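Local coordinates for protein troponin C (Chlamys nipponensis akazara, PDB 3TZ1) that serves as the calcium-binding subunit of troponin, relieving inhibition of actin filaments in striated muscle, and is represented here by its C-terminal EF-hand domain, at residues Lys10-Val15 with Glu63-Leu68; Leu16-Lys21 with Val26-Trp31; Trp31-Leu36 with Asn47-Thr52; Asp53-Gly56 with Val60-Glu63. All coordinates share one frame; numbering follows the deposited sequence.

How the contacts relate
The four contacts lie in one EF-hand pair, the C-terminal domain of the protein. Contact 2 (16-21 with 26-31) comes first along the chain, then contact 3 (31-36 with 47-52) and contact 4 (53-56 with 60-63); contact 1 joins helix 6-16 to helix 62-70 and so brings the two ends of the domain together. Contacts 2 and 3 share Trp31 and helix 26-36, with centres about 11 Å apart. Contacts 1 and 4 share Glu63, helix 62-70 and the calcium ion, their centres about 10 Å apart. Contacts 1 and 3, with centres about 15 Å apart, lie on opposite sides of the chain's centre, so the pair 6-16/62-70 and the pair 26-36/42-52 each have their own apolar junction.

Contact 1: residues Lys10-Val15 with Glu63-Leu68; sequences KEAFRV and EEFKCL. With CA (calcium ion), chain C.
Phe65 of helix 62-70 reaches across to Phe13 and Ala12 of helix 6-16, and its atoms can be followed outward in order. CB lies 3.9 Å from Phe13 CD1, and CG is at a similar distance from the same atom. Farther along, CD2 makes the shortest approach, 3.7 Å to Phe13 CD1, while CE2 lies 4.0 Å from Phe13 CB. At the tip, CZ is 4.0 Å from Ala12 CB, a methyl group placed at the ring edge near its plane. With CG anti to the backbone N, chi1 -170°, the Phe65 ring is carried alongside Phe13 CB and on to Ala12, and the two phenylalanine side chains slide past one another in opposite directions. The ring planes meet at 50° with centroids 5.6 Å apart, an oblique pair.

Ile24 of strand 24-25 touches both rings, and an apolar side chain of the bound peptide packs on Phe65. Next to Phe65 in sequence, Glu64 turns to the calcium ion, binding it through OE1 and OE2, each at 2.6 Å. Ala12, Phe13 and Phe65 thus join the two helices through buried hydrocarbon, the Lys66-Glu6 salt bridge is a separate link, and the Glu64 carboxylate ties helix 62-70 to the metal.

Contact 2: residues Leu16-Lys21 with Val26-Trp31; sequences LDKEKK and VDVLRW
Val28, in the first turn of helix 26-36, meets Leu16 and Lys18 from the end of helix 6-16 and the loop that follows. With CG1 anti to the backbone N, its two methyls are divided between these neighbours: CG1 lies 4.4 Å from Leu16 CD2, whereas CG2 approaches Leu16 O at 4.2 Å and Lys18 CG at 4.3 Å. Leu16 has CG anti to its carbonyl carbon and an extended second torsion, and the valine is met by its CD2 branch. Lys18 is folded at its first two torsions (chi1 -62°, chi2 -55°) and extended beyond them. Its methylene CG rests beside the valine, and NZ goes on to a salt bridge with an acidic side chain of the bound peptide and a hydrogen bond to Val15 O.

These residues belong to the first EF-hand of the pair, a helix-loop-helix in which Leu16 ends the first helix and residues 17-21 form the early part of the loop. The calcium ion, held in the second hand, is about 13 Å from the side chain of Val28. Bonds inside the loop hold its turn: Lys21 N donates to the syn lone pair of Asp17 OD1 at 3.0 Å, and Asp17 OD2 accepts from Gly22 N. Lys20 also bends at its first two torsions before straightening, bringing NZ back to Asp17 O at 2.8 Å, with the donor tilted 29° from the carbonyl plane.

Contact 3: residues Trp31-Leu36 with Asn47-Thr52; sequences WILKSL and NMIAET
Trp31 O is gripped by two donors of one residue, Ser35 N at 2.9 Å and Ser35 OG at 2.5 Å, which reach it from opposite faces of the carbonyl plane. The hydroxyl stands 39° out of that plane and so is not on a lone pair. A chi1 of 54° turns Ser35 OG back over the preceding helical turn, where it also lies 3.5 Å above one face of the Trp31 ring, toward its rim. On the partner helix Thr52 makes a comparable return, its OG1 donating to Met48 O at 2.9 Å with the donor tilted from the carbonyl plane.

Between the helices the meeting is apolar and centres on Leu33. Its two methyl branches take different partners: CD2 touches Met48 CE at 3.7 Å, while CD1 lies 3.8 Å from Met48 CB and 4.4 Å from Ile49 CG1. Met48 runs extended through chi2 and bends at chi3 (78°), a turn that brings its terminal methyl to the leucine; the two side chains cross obliquely. Leu40, in the linker between the helices, packs against both Leu33 and Met48.

Helix 26-36 ends the first EF-hand and helix 42-52 opens the second, so this contact joins the two hands near their connection. The nearest CA pair, Leu33 and Met48, is 8.6 Å apart, a separation bridged by side chains. Within residues 31-36 and 47-52 the polar side-chain bonds turn back on their own helix, and dispersion contacts among Leu33, Met48 and Ile49 carry the junction.

Contact 4: residues Asp53-Gly56 with Val60-Glu63; sequences DTDG and VDYE. With CA (calcium ion), chain C.
Asp53 and Val60, the nearest CA pair of the two segments at 5.2 Å, face each other where the chain leaves helix 42-52 and returns through a short strand. Between their side chains, Asp53 CB rests 4.1 Å from Val60 CG2. The Asp53 carboxylate serves the metal: CG is anti to the backbone N (chi1 168°), and OD1 binds the calcium ion at 2.3 Å while OD2 accepts a hydrogen bond from Gly58 N. Asp55 reaches the same ion by a different first torsion, chi1 54°, which sets CG between the backbone N and the carbonyl carbon; its OD1 also binds calcium at 2.3 Å.

Asp55 OD2 and Asp61 OD2 stand 4.4 Å apart, two like charges linked by water 1. This water is itself a ligand of the calcium ion, at 2.6 Å. It donates to Asp55 OD2 at 3.2 Å and to Asp61 OD2 at 2.5 Å. The metal and the shared water probably ease the repulsion between the carboxylates. Ser57, Thr59 through its carbonyl and Glu64 complete the protein ligands, making this the calcium-binding loop of the second EF-hand.

Asp61 is the N-cap of helix 62-70, whereas Asp53 directly follows helix 42-52, so the loop spans the two helices of the hand. Val60 pairs by backbone hydrogen bonds with Ile24, in the antiparallel two-stranded sheet that couples this loop to that of the first hand.

Contact 1: residues Lys10-Val15 with Glu63-Leu68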
loop_
_atom_site.group_PDB
_atom_site.type_symbol
_atom_site.label_atom_id
_atom_site.label_comp_id
_atom_site.label_asym_id
_atom_site.label_seq_id
_atom_site.Cartn_x
_atom_site.Cartn_y
_atom_site.Cartn_z
ATOM N N LYS A 10 -3.014 10.475 -5.472
ATOM C CA LYS A 10 -1.801 11.278 -5.425
ATOM C C LYS A 10 -1.549 11.810 -4.016
ATOM O O LYS A 10 -0.411 11.845 -3.558
ATOM C CB LYS A 10 -1.867 12.424 -6.442
ATOM C CG LYS A 10 -1.753 11.944 -7.879
ATOM C CD LYS A 10 -1.660 13.100 -8.853
ATOM C CE LYS A 10 -1.551 12.592 -10.284
ATOM N NZ LYS A 10 -1.459 13.700 -11.276
ATOM N N GLU A 11 -2.612 12.201 -3.321
ATOM C CA GLU A 11 -2.470 12.676 -1.948
ATOM C C GLU A 11 -1.984 11.558 -1.022
ATOM O O GLU A 11 -1.119 11.776 -0.175
ATOM C CB GLU A 11 -3.789 13.266 -1.432
ATOM C CG GLU A 11 -3.735 13.754 0.020
ATOM C CD GLU A 11 -2.889 15.015 0.193
ATOM O OE1 GLU A 11 -2.546 15.656 -0.823
ATOM O OE2 GLU A 11 -2.573 15.369 1.348
ATOM N N ALA A 12 -2.550 10.362 -1.176
ATOM C CA ALA A 12 -2.114 9.201 -0.402
ATOM C C ALA A 12 -0.640 8.890 -0.646
ATOM O O ALA A 12 0.117 8.639 0.295
ATOM C CB ALA A 12 -2.964 7.980 -0.750
ATOM N N PHE A 13 -0.241 8.885 -1.915
ATOM C CA PHE A 13 1.156 8.625 -2.268
ATOM C C PHE A 13 2.081 9.648 -1.608
ATOM O O PHE A 13 3.105 9.294 -1.017
ATOM C CB PHE A 13 1.334 8.624 -3.790
ATOM C CG PHE A 13 2.680 8.117 -4.248
ATOM C CD1 PHE A 13 2.941 6.760 -4.312
ATOM C CD2 PHE A 13 3.675 9.004 -4.620
ATOM C CE1 PHE A 13 4.179 6.295 -4.737
ATOM C CE2 PHE A 13 4.913 8.548 -5.041
ATOM C CZ PHE A 13 5.163 7.193 -5.105
ATOM N N ARG A 14 1.715 10.920 -1.697
ATOM C CA ARG A 14 2.519 11.975 -1.091
ATOM C C ARG A 14 2.675 11.773 0.410
ATOM O O ARG A 14 3.769 11.925 0.962
ATOM C CB ARG A 14 1.889 13.344 -1.351
ATOM C CG ARG A 14 2.313 13.990 -2.668
ATOM C CD ARG A 14 1.722 15.393 -2.808
ATOM N NE ARG A 14 2.575 16.443 -2.253
ATOM C CZ ARG A 14 2.597 16.796 -0.970
ATOM N NH1 ARG A 14 1.824 16.167 -0.094
ATOM N NH2 ARG A 14 3.401 17.771 -0.560
ATOM N N VAL A 15 1.574 11.453 1.075
ATOM C CA VAL A 15 1.606 11.249 2.519
ATOM C C VAL A 15 2.509 10.090 2.922
ATOM O O VAL A 15 3.252 10.188 3.902
ATOM C CB VAL A 15 0.191 11.044 3.109
ATOM C CG1 VAL A 15 0.286 10.709 4.586
ATOM C CG2 VAL A 15 -0.657 12.297 2.907
ATOM N N GLU A 63 3.503 4.328 -10.253
ATOM C CA GLU A 63 2.842 3.438 -11.192
ATOM C C GLU A 63 2.421 2.141 -10.505
ATOM O O GLU A 63 1.329 1.630 -10.741
ATOM C CB GLU A 63 3.742 3.150 -12.391
ATOM C CG GLU A 63 3.087 2.304 -13.451
ATOM C CD GLU A 63 4.001 2.057 -14.630
ATOM O OE1 GLU A 63 4.265 3.016 -15.388
ATOM O OE2 GLU A 63 4.463 0.906 -14.790
ATOM N N GLU A 64 3.286 1.614 -9.648
ATOM C CA GLU A 64 2.955 0.408 -8.891
ATOM C C GLU A 64 1.804 0.691 -7.942
ATOM O O GLU A 64 0.906 -0.130 -7.754
ATOM C CB GLU A 64 4.167 -0.089 -8.107
ATOM C CG GLU A 64 5.289 -0.591 -8.983
ATOM C CD GLU A 64 6.508 -0.936 -8.186
ATOM O OE1 GLU A 64 6.786 -0.222 -7.194
ATOM O OE2 GLU A 64 7.170 -1.937 -8.526
ATOM N N PHE A 65 1.837 1.872 -7.345
ATOM C CA PHE A 65 0.814 2.262 -6.394
ATOM C C PHE A 65 -0.536 2.356 -7.106
ATOM O O PHE A 65 -1.550 1.873 -6.606
ATOM C CB PHE A 65 1.191 3.599 -5.758
ATOM C CG PHE A 65 0.325 3.986 -4.596
ATOM C CD1 PHE A 65 0.265 3.189 -3.469
ATOM C CD2 PHE A 65 -0.417 5.167 -4.628
ATOM C CE1 PHE A 65 -0.536 3.556 -2.381
ATOM C CE2 PHE A 65 -1.219 5.533 -3.555
ATOM C CZ PHE A 65 -1.271 4.729 -2.429
ATOM N N LYS A 66 -0.535 2.957 -8.294
ATOM C CA LYS A 66 -1.763 3.137 -9.059
ATOM C C LYS A 66 -2.339 1.801 -9.504
ATOM O O LYS A 66 -3.554 1.577 -9.446
ATOM C CB LYS A 66 -1.516 4.050 -10.266
ATOM C CG LYS A 66 -2.762 4.336 -11.073
ATOM C CD LYS A 66 -2.539 5.432 -12.101
ATOM C CE LYS A 66 -3.843 5.746 -12.824
ATOM N NZ LYS A 66 -3.689 6.823 -13.841
ATOM N N CYS A 67 -1.458 0.912 -9.943
ATOM C CA CYS A 67 -1.859 -0.425 -10.368
ATOM C C CYS A 67 -2.613 -1.139 -9.258
ATOM O O CYS A 67 -3.638 -1.770 -9.500
ATOM C CB CYS A 67 -0.636 -1.247 -10.775
ATOM S SG CYS A 67 0.003 -0.855 -12.421
ATOM N N LEU A 68 -2.098 -1.044 -8.037
ATOM C CA LEU A 68 -2.748 -1.687 -6.901
ATOM C C LEU A 68 -4.078 -1.017 -6.611
ATOM O O LEU A 68 -5.122 -1.671 -6.505
ATOM C CB LEU A 68 -1.866 -1.615 -5.653
ATOM C CG LEU A 68 -2.581 -1.971 -4.338
ATOM C CD1 LEU A 68 -3.058 -3.435 -4.351
ATOM C CD2 LEU A 68 -1.674 -1.721 -3.152
HETATM CA CA CA C . 9.114 -1.316 -6.943
HETATM O O HOH W 1 9.812 0.703 -8.475
#

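Contact 2: residues Leu16-Lys21 with Val26-Trp31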
loop_
_atom_site.group_PDB
_atom_site.type_symbol
_atom_site.label_atom_id
_atom_site.label_comp_id
_atom_site.label_asym_id
_atom_site.label_seq_id
_atom_site.Cartn_x
_atom_site.Cartn_y
_atom_site.Cartn_z
ATOM N N LEU A 16 2.458 8.998 2.155
ATOM C CA LEU A 16 3.203 7.788 2.497
ATOM C C LEU A 16 4.649 7.816 2.005
ATOM O O LEU A 16 5.442 6.936 2.344
ATOM C CB LEU A 16 2.486 6.553 1.936
ATOM C CG LEU A 16 1.062 6.355 2.458
ATOM C CD1 LEU A 16 0.415 5.131 1.808
ATOM C CD2 LEU A 16 1.066 6.213 3.988
ATOM N N ASP A 17 4.998 8.833 1.218
ATOM C CA ASP A 17 6.373 8.970 0.772
ATOM C C ASP A 17 7.025 9.836 1.822
ATOM O O ASP A 17 7.008 11.067 1.744
ATOM C CB ASP A 17 6.363 9.690 -0.581
ATOM C CG ASP A 17 7.754 10.067 -1.073
ATOM O OD1 ASP A 17 8.750 9.557 -0.521
ATOM O OD2 ASP A 17 7.833 10.878 -2.027
ATOM N N LYS A 18 7.700 9.172 2.756
ATOM C CA LYS A 18 8.137 9.823 3.994
ATOM C C LYS A 18 9.405 10.622 3.759
ATOM O O LYS A 18 9.654 11.641 4.417
ATOM C CB LYS A 18 8.364 8.790 5.113
ATOM C CG LYS A 18 7.114 8.006 5.531
ATOM C CD LYS A 18 5.983 8.936 5.929
ATOM C CE LYS A 18 4.773 8.181 6.473
ATOM N NZ LYS A 18 3.660 9.136 6.752
ATOM N N GLU A 19 10.212 10.148 2.819
ATOM C CA GLU A 19 11.493 10.783 2.535
ATOM C C GLU A 19 11.385 11.771 1.383
ATOM O O GLU A 19 12.372 12.401 1.004
ATOM C CB GLU A 19 12.545 9.719 2.217
ATOM C CG GLU A 19 12.836 8.780 3.374
ATOM C CD GLU A 19 13.644 7.563 2.953
ATOM O OE1 GLU A 19 14.199 7.571 1.835
ATOM O OE2 GLU A 19 13.717 6.594 3.740
ATOM N N LYS A 20 10.181 11.907 0.831
ATOM C CA LYS A 20 9.953 12.777 -0.323
ATOM C C LYS A 20 10.887 12.408 -1.471
ATOM O O LYS A 20 11.450 13.280 -2.137
ATOM C CB LYS A 20 10.132 14.254 0.057
ATOM C CG LYS A 20 9.221 14.716 1.180
ATOM C CD LYS A 20 7.783 14.268 0.926
ATOM C CE LYS A 20 6.968 14.261 2.216
ATOM N NZ LYS A 20 5.688 13.507 2.067
ATOM N N LYS A 21 11.090 11.105 -1.652
ATOM C CA LYS A 21 11.925 10.591 -2.731
ATOM C C LYS A 21 11.145 10.071 -3.950
ATOM O O LYS A 21 11.737 9.544 -4.887
ATOM C CB LYS A 21 12.911 9.546 -2.196
ATOM C CG LYS A 21 13.963 10.135 -1.252
ATOM C CD LYS A 21 14.994 9.095 -0.828
ATOM C CE LYS A 21 15.988 9.678 0.175
ATOM N NZ LYS A 21 16.103 8.860 1.423
ATOM N N VAL A 26 9.038 -0.116 1.267
ATOM C CA VAL A 26 8.257 -1.288 1.636
ATOM C C VAL A 26 8.084 -1.416 3.158
ATOM O O VAL A 26 7.108 -2.000 3.630
ATOM C CB VAL A 26 8.843 -2.565 0.989
ATOM C CG1 VAL A 26 8.594 -3.783 1.856
ATOM C CG2 VAL A 26 8.265 -2.735 -0.412
ATOM N N ASP A 27 9.012 -0.843 3.922
ATOM C CA ASP A 27 8.894 -0.824 5.379
ATOM C C ASP A 27 7.583 -0.191 5.843
ATOM O O ASP A 27 7.048 -0.552 6.893
ATOM C CB ASP A 27 10.060 -0.054 6.012
ATOM C CG ASP A 27 11.392 -0.751 5.829
ATOM O OD1 ASP A 27 11.402 -1.913 5.360
ATOM O OD2 ASP A 27 12.428 -0.136 6.170
ATOM N N VAL A 28 7.095 0.788 5.084
ATOM C CA VAL A 28 5.858 1.487 5.431
ATOM C C VAL A 28 4.685 0.535 5.267
ATOM O O VAL A 28 3.812 0.441 6.126
ATOM C CB VAL A 28 5.643 2.734 4.539
ATOM C CG1 VAL A 28 4.266 3.338 4.772
ATOM C CG2 VAL A 28 6.734 3.764 4.783
ATOM N N LEU A 29 4.674 -0.181 4.149
ATOM C CA LEU A 29 3.675 -1.213 3.914
ATOM C C LEU A 29 3.719 -2.310 4.968
ATOM O O LEU A 29 2.680 -2.756 5.449
ATOM C CB LEU A 29 3.908 -1.843 2.545
ATOM C CG LEU A 29 2.735 -1.821 1.577
ATOM C CD1 LEU A 29 2.212 -0.401 1.420
ATOM C CD2 LEU A 29 3.201 -2.401 0.242
ATOM N N ARG A 30 4.921 -2.788 5.280
ATOM C CA ARG A 30 5.092 -3.816 6.305
ATOM C C ARG A 30 4.537 -3.317 7.633
ATOM O O ARG A 30 3.823 -4.040 8.332
ATOM C CB ARG A 30 6.569 -4.175 6.472
ATOM C CG ARG A 30 6.822 -5.248 7.515
ATOM C CD ARG A 30 8.313 -5.523 7.662
ATOM N NE ARG A 30 8.944 -5.772 6.364
ATOM C CZ ARG A 30 8.887 -6.931 5.715
ATOM N NH1 ARG A 30 8.228 -7.956 6.240
ATOM N NH2 ARG A 30 9.485 -7.065 4.538
ATOM N N TRP A 31 4.866 -2.075 7.974
ATOM C CA TRP A 31 4.387 -1.482 9.217
ATOM C C TRP A 31 2.860 -1.468 9.262
ATOM O O TRP A 31 2.244 -1.869 10.251
ATOM C CB TRP A 31 4.901 -0.050 9.370
ATOM C CG TRP A 31 4.301 0.606 10.566
ATOM C CD1 TRP A 31 3.265 1.477 10.604
ATOM C CD2 TRP A 31 4.689 0.358 11.926
ATOM N NE1 TRP A 31 2.979 1.827 11.907
ATOM C CE2 TRP A 31 3.844 1.150 12.736
ATOM C CE3 TRP A 31 5.657 -0.427 12.532
ATOM C CZ2 TRP A 31 3.954 1.172 14.123
ATOM C CZ3 TRP A 31 5.771 -0.413 13.908
ATOM C CH2 TRP A 31 4.923 0.385 14.686
#

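Contact 3: residues Trp31-Leu36 with Asn47-Thr52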
loop_
_atom_site.group_PDB
_atom_site.type_symbol
_atom_site.label_atom_id
_atom_site.label_comp_id
_atom_site.label_asym_id
_atom_site.label_seq_id
_atom_site.Cartn_x
_atom_site.Cartn_y
_atom_site.Cartn_z
ATOM N N TRP A 31 4.866 -2.075 7.974
ATOM C CA TRP A 31 4.387 -1.482 9.217
ATOM C C TRP A 31 2.860 -1.468 9.262
ATOM O O TRP A 31 2.244 -1.869 10.251
ATOM C CB TRP A 31 4.901 -0.050 9.370
ATOM C CG TRP A 31 4.301 0.606 10.566
ATOM C CD1 TRP A 31 3.265 1.477 10.604
ATOM C CD2 TRP A 31 4.689 0.358 11.926
ATOM N NE1 TRP A 31 2.979 1.827 11.907
ATOM C CE2 TRP A 31 3.844 1.150 12.736
ATOM C CE3 TRP A 31 5.657 -0.427 12.532
ATOM C CZ2 TRP A 31 3.954 1.172 14.123
ATOM C CZ3 TRP A 31 5.771 -0.413 13.908
ATOM C CH2 TRP A 31 4.923 0.385 14.686
ATOM N N ILE A 32 2.261 -0.961 8.195
ATOM C CA ILE A 32 0.812 -0.915 8.060
ATOM C C ILE A 32 0.164 -2.286 8.260
ATOM O O ILE A 32 -0.765 -2.445 9.057
ATOM C CB ILE A 32 0.431 -0.339 6.684
ATOM C CG1 ILE A 32 0.800 1.153 6.626
ATOM C CG2 ILE A 32 -1.043 -0.551 6.406
ATOM C CD1 ILE A 32 0.614 1.765 5.242
ATOM N N LEU A 33 0.673 -3.284 7.550
ATOM C CA LEU A 33 0.094 -4.632 7.608
ATOM C C LEU A 33 0.281 -5.302 8.963
ATOM O O LEU A 33 -0.616 -6.004 9.466
ATOM C CB LEU A 33 0.685 -5.495 6.489
ATOM C CG LEU A 33 0.384 -4.965 5.090
ATOM C CD1 LEU A 33 1.052 -5.837 4.036
ATOM C CD2 LEU A 33 -1.125 -4.906 4.869
ATOM N N LYS A 34 1.452 -5.089 9.556
ATOM C CA LYS A 34 1.758 -5.670 10.850
ATOM C C LYS A 34 0.915 -5.034 11.951
ATOM O O LYS A 34 0.349 -5.732 12.796
ATOM C CB LYS A 34 3.250 -5.521 11.165
ATOM C CG LYS A 34 3.679 -6.140 12.487
ATOM C CD LYS A 34 3.132 -7.551 12.643
ATOM C CE LYS A 34 3.840 -8.286 13.772
ATOM N NZ LYS A 34 4.084 -7.407 14.952
ATOM N N SER A 35 0.852 -3.709 11.965
ATOM C CA SER A 35 0.152 -3.032 13.054
ATOM C C SER A 35 -1.371 -2.929 12.892
ATOM O O SER A 35 -2.113 -3.121 13.855
ATOM C CB SER A 35 0.777 -1.664 13.319
ATOM O OG SER A 35 0.824 -0.901 12.134
ATOM N N LEU A 36 -1.835 -2.596 11.691
ATOM C CA LEU A 36 -3.269 -2.420 11.451
ATOM C C LEU A 36 -3.955 -3.671 10.894
ATOM O O LEU A 36 -5.183 -3.768 10.890
ATOM C CB LEU A 36 -3.515 -1.215 10.529
ATOM C CG LEU A 36 -2.992 0.144 10.995
ATOM C CD1 LEU A 36 -3.046 1.169 9.866
ATOM C CD2 LEU A 36 -3.780 0.633 12.209
ATOM N N ASN A 47 3.667 -11.580 1.034
ATOM C CA ASN A 47 2.954 -11.775 -0.224
ATOM C C ASN A 47 2.244 -10.503 -0.673
ATOM O O ASN A 47 2.251 -10.157 -1.857
ATOM C CB ASN A 47 1.948 -12.920 -0.095
ATOM C CG ASN A 47 1.366 -13.334 -1.433
ATOM O OD1 ASN A 47 2.075 -13.401 -2.440
ATOM N ND2 ASN A 47 0.064 -13.612 -1.450
ATOM N N MET A 48 1.641 -9.801 0.283
ATOM C CA MET A 48 0.934 -8.559 -0.016
ATOM C C MET A 48 1.920 -7.462 -0.408
ATOM O O MET A 48 1.644 -6.646 -1.289
ATOM C CB MET A 48 0.064 -8.142 1.168
ATOM C CG MET A 48 -1.074 -9.123 1.450
ATOM S SD MET A 48 -1.800 -9.034 3.101
ATOM C CE MET A 48 -2.860 -7.598 2.949
ATOM N N ILE A 49 3.082 -7.458 0.238
ATOM C CA ILE A 49 4.169 -6.581 -0.178
ATOM C C ILE A 49 4.597 -6.875 -1.621
ATOM O O ILE A 49 4.706 -5.972 -2.453
ATOM C CB ILE A 49 5.381 -6.701 0.764
ATOM C CG1 ILE A 49 5.051 -6.096 2.133
ATOM C CG2 ILE A 49 6.581 -5.990 0.168
ATOM C CD1 ILE A 49 6.164 -6.262 3.144
ATOM N N ALA A 50 4.821 -8.152 -1.927
ATOM C CA ALA A 50 5.260 -8.534 -3.259
ATOM C C ALA A 50 4.224 -8.183 -4.326
ATOM O O ALA A 50 4.575 -7.856 -5.463
ATOM C CB ALA A 50 5.577 -10.026 -3.293
ATOM N N GLU A 51 2.952 -8.261 -3.954
ATOM C CA GLU A 51 1.842 -7.928 -4.844
ATOM C C GLU A 51 1.870 -6.447 -5.212
ATOM O O GLU A 51 1.432 -6.045 -6.292
ATOM C CB GLU A 51 0.510 -8.276 -4.163
ATOM C CG GLU A 51 -0.709 -7.526 -4.695
ATOM C CD GLU A 51 -1.332 -8.186 -5.914
ATOM O OE1 GLU A 51 -0.763 -9.183 -6.416
ATOM O OE2 GLU A 51 -2.395 -7.702 -6.365
ATOM N N THR A 52 2.395 -5.643 -4.303
ATOM C CA THR A 52 2.451 -4.195 -4.476
ATOM C C THR A 52 3.734 -3.774 -5.178
ATOM O O THR A 52 3.709 -3.072 -6.194
ATOM C CB THR A 52 2.327 -3.446 -3.148
ATOM O OG1 THR A 52 1.242 -3.990 -2.386
ATOM C CG2 THR A 52 2.067 -1.970 -3.408
#

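Contact 4: residues Asp53-Gly56 with Val60-Glu63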
loop_
_atom_site.group_PDB
_atom_site.type_symbol
_atom_site.label_atom_id
_atom_site.label_comp_id
_atom_site.label_asym_id
_atom_site.label_seq_id
_atom_site.Cartn_x
_atom_site.Cartn_y
_atom_site.Cartn_z
ATOM N N ASP A 53 4.862 -4.150 -4.583
ATOM C CA ASP A 53 6.148 -3.796 -5.138
ATOM C C ASP A 53 6.480 -4.932 -6.090
ATOM O O ASP A 53 7.036 -5.971 -5.706
ATOM C CB ASP A 53 7.150 -3.738 -3.978
ATOM C CG ASP A 53 8.588 -3.671 -4.439
ATOM O OD1 ASP A 53 8.813 -3.168 -5.549
ATOM O OD2 ASP A 53 9.492 -4.117 -3.693
ATOM N N THR A 54 6.217 -4.693 -7.366
ATOM C CA THR A 54 6.193 -5.802 -8.314
ATOM C C THR A 54 7.565 -6.117 -8.894
ATOM O O THR A 54 7.796 -7.214 -9.422
ATOM C CB THR A 54 5.139 -5.571 -9.425
ATOM O OG1 THR A 54 5.273 -4.245 -9.950
ATOM C CG2 THR A 54 3.730 -5.729 -8.857
ATOM N N ASP A 55 8.489 -5.170 -8.788
ATOM C CA ASP A 55 9.843 -5.427 -9.273
ATOM C C ASP A 55 10.828 -5.837 -8.171
ATOM O O ASP A 55 12.008 -6.057 -8.437
ATOM C CB ASP A 55 10.377 -4.286 -10.153
ATOM C CG ASP A 55 10.308 -2.935 -9.475
ATOM O OD1 ASP A 55 10.208 -2.913 -8.241
ATOM O OD2 ASP A 55 10.352 -1.900 -10.173
ATOM N N GLY A 56 10.332 -5.955 -6.941
ATOM C CA GLY A 56 11.166 -6.330 -5.812
ATOM C C GLY A 56 12.270 -5.327 -5.531
ATOM O O GLY A 56 13.357 -5.691 -5.088
ATOM N N VAL A 60 7.874 1.286 -3.569
ATOM C CA VAL A 60 6.676 1.293 -4.398
ATOM C C VAL A 60 6.625 2.605 -5.163
ATOM O O VAL A 60 6.443 3.659 -4.560
ATOM C CB VAL A 60 5.403 1.144 -3.530
ATOM C CG1 VAL A 60 4.154 1.203 -4.395
ATOM C CG2 VAL A 60 5.441 -0.172 -2.750
ATOM N N ASP A 61 6.808 2.564 -6.483
ATOM C CA ASP A 61 6.720 3.813 -7.243
ATOM C C ASP A 61 5.257 4.146 -7.542
ATOM O O ASP A 61 4.361 3.359 -7.225
ATOM C CB ASP A 61 7.605 3.789 -8.509
ATOM C CG ASP A 61 7.254 2.661 -9.464
ATOM O OD1 ASP A 61 6.065 2.517 -9.817
ATOM O OD2 ASP A 61 8.176 1.920 -9.870
ATOM N N TYR A 62 4.994 5.308 -8.133
ATOM C CA TYR A 62 3.602 5.739 -8.281
ATOM C C TYR A 62 2.825 4.835 -9.233
ATOM O O TYR A 62 1.634 4.589 -9.042
ATOM C CB TYR A 62 3.499 7.201 -8.729
ATOM C CG TYR A 62 2.068 7.676 -8.870
ATOM C CD1 TYR A 62 1.504 7.880 -10.126
ATOM C CD2 TYR A 62 1.280 7.912 -7.754
ATOM C CE1 TYR A 62 0.194 8.310 -10.261
ATOM C CE2 TYR A 62 -0.033 8.337 -7.878
ATOM C CZ TYR A 62 -0.565 8.541 -9.135
ATOM O OH TYR A 62 -1.868 8.964 -9.264
ATOM N N GLU A 63 3.503 4.328 -10.253
ATOM C CA GLU A 63 2.842 3.438 -11.192
ATOM C C GLU A 63 2.421 2.141 -10.505
ATOM O O GLU A 63 1.329 1.630 -10.741
ATOM C CB GLU A 63 3.742 3.150 -12.391
ATOM C CG GLU A 63 3.087 2.304 -13.451
ATOM C CD GLU A 63 4.001 2.057 -14.630
ATOM O OE1 GLU A 63 4.265 3.016 -15.388
ATOM O OE2 GLU A 63 4.463 0.906 -14.790
HETATM CA CA CA C . 9.114 -1.316 -6.943
HETATM O O HOH W 1 9.812 0.703 -8.475
#